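Side-chain contact in STING-associated CdnE c-di-GMP synthase (Flavobacteriaceae, PDB 6WT8), which probably synthesises the cyclic dinucleotide c-di-GMP as a signal for its partner STING in CBASS antiphage defence: residues A[25-28]-A[29-33]. Residues are numbered along the deposited sequence; the frame is centred on the assembly and turned at random.
Sequences KMYS and ETLSG
E29 N bonds back to M26 O at 2.9 Å, closing a type I beta turn over M26-E29 as the backbone enters the short helix 27-31. The helix is little more than one turn long. L31 N bonds to Y27 O, i to i+4, at 3.0 Å. L31 N lies almost in line with the Y27 carbonyl bond, though the N-H...O angle is bent. T30 N also reaches Y27 O, but only weakly. The next i to i+4 bond runs from S32 N to S28 O at 3.0 Å, and S32 is where helical backbone angles end.

E29 carries the side-chain contact, folding back over the start of the turn. Its CG sits beside its own backbone N (chi1 -73°), which sends the carboxylate back along the chain. There OE2 accepts M26 N at 2.9 Å. The donor comes from above the carboxylate plane, 37° out of it, and the bond is bent. E29 and M26 are thus joined twice, once through backbone alone and once through the carboxylate. K56 from helix 46-56 forms a salt bridge to the same OE2. With an alanine at E29, M26 N would probably lose this acceptor and K56 this carboxylate.

The extended K25 chain crosses E29 at about a right angle, with CB 3.5 Å from OE2. Its ammonium group does not pair with the carboxylate: NZ stays 5.2 Å from OE1. M26, a selenomethionine, bends at its end and packs against Y298 and helix 46-56. S28 OG hydrogen-bonds to Y298 N, while S28 CB lies against S32 CB. Y27 and L31 point the same way, side by side, and R251 makes a cation-pi contact with the Y27 ring. L31 CD1 meets that ring obliquely, 4.0 Å from Y27 CD2.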
loop_
_atom_site.group_PDB
_atom_site.type_symbol
_atom_site.label_atom_id
_atom_site.label_comp_id
_atom_site.label_asym_id
_atom_site.label_seq_id
_atom_site.Cartn_x
_atom_site.Cartn_y
_atom_site.Cartn_z
ATOM N N LYS A 25 -0.974 -7.320 21.328
ATOM C CA LYS A 25 0.450 -7.615 21.371
ATOM C C LYS A 25 0.818 -8.524 20.211
ATOM O O LYS A 25 0.035 -9.387 19.779
ATOM C CB LYS A 25 0.823 -8.312 22.677
ATOM C CG LYS A 25 0.652 -7.474 23.937
ATOM C CD LYS A 25 1.073 -8.367 25.121
ATOM C CE LYS A 25 0.863 -7.749 26.473
ATOM N NZ LYS A 25 1.634 -8.609 27.474
HETATM N N MSE A 26 2.014 -8.315 19.690
HETATM C CA MSE A 26 2.543 -9.272 18.742
HETATM C C MSE A 26 2.775 -10.579 19.465
HETATM O O MSE A 26 3.206 -10.620 20.624
HETATM C CB MSE A 26 3.848 -8.798 18.147
HETATM C CG MSE A 26 3.656 -7.549 17.314
HETATM SE SE MSE A 26 5.383 -6.729 16.699
HETATM C CE MSE A 26 5.955 -6.010 18.354
ATOM N N TYR A 27 2.521 -11.675 18.772
ATOM C CA TYR A 27 2.582 -12.957 19.477
ATOM C C TYR A 27 3.994 -13.272 19.959
ATOM O O TYR A 27 4.152 -13.891 21.017
ATOM C CB TYR A 27 2.075 -14.099 18.595
ATOM C CG TYR A 27 0.581 -14.325 18.686
ATOM C CD1 TYR A 27 -0.276 -13.294 19.066
ATOM C CD2 TYR A 27 0.034 -15.580 18.404
ATOM C CE1 TYR A 27 -1.635 -13.500 19.161
ATOM C CE2 TYR A 27 -1.319 -15.802 18.492
ATOM C CZ TYR A 27 -2.145 -14.764 18.872
ATOM O OH TYR A 27 -3.499 -14.985 18.965
ATOM N N SER A 28 5.028 -12.826 19.229
ATOM C CA SER A 28 6.362 -13.173 19.689
ATOM C C SER A 28 6.681 -12.473 20.981
ATOM O O SER A 28 7.583 -12.918 21.696
ATOM C CB SER A 28 7.431 -12.839 18.637
ATOM O OG SER A 28 7.537 -11.417 18.345
ATOM N N GLU A 29 5.939 -11.405 21.330
ATOM C CA GLU A 29 6.147 -10.787 22.648
ATOM C C GLU A 29 5.930 -11.774 23.789
ATOM O O GLU A 29 6.659 -11.748 24.789
ATOM C CB GLU A 29 5.187 -9.610 22.864
ATOM C CG GLU A 29 5.530 -8.383 22.069
ATOM C CD GLU A 29 4.539 -7.284 22.359
ATOM O OE1 GLU A 29 4.525 -6.841 23.545
ATOM O OE2 GLU A 29 3.800 -6.914 21.422
ATOM N N THR A 30 4.851 -12.559 23.729
ATOM C CA THR A 30 4.544 -13.427 24.861
ATOM C C THR A 30 4.982 -14.857 24.651
ATOM O O THR A 30 5.039 -15.613 25.628
ATOM C CB THR A 30 3.047 -13.466 25.169
ATOM O OG1 THR A 30 2.294 -13.734 23.969
ATOM C CG2 THR A 30 2.576 -12.173 25.884
ATOM N N LEU A 31 5.241 -15.262 23.413
ATOM C CA LEU A 31 5.558 -16.662 23.171
ATOM C C LEU A 31 7.010 -16.879 22.824
ATOM O O LEU A 31 7.478 -18.016 22.872
ATOM C CB LEU A 31 4.703 -17.232 22.033
ATOM C CG LEU A 31 3.192 -17.144 22.229
ATOM C CD1 LEU A 31 2.469 -17.469 20.919
ATOM C CD2 LEU A 31 2.695 -18.015 23.403
ATOM N N SER A 32 7.750 -15.843 22.491
ATOM C CA SER A 32 9.098 -16.051 22.010
ATOM C C SER A 32 10.067 -15.190 22.809
ATOM O O SER A 32 9.687 -14.499 23.772
ATOM C CB SER A 32 9.169 -15.723 20.516
ATOM O OG SER A 32 10.390 -16.148 19.952
ATOM N N GLY A 33 11.320 -15.226 22.391
ATOM C CA GLY A 33 12.325 -14.342 22.954
ATOM C C GLY A 33 13.427 -14.103 21.951
ATOM O O GLY A 33 13.657 -14.904 21.045
#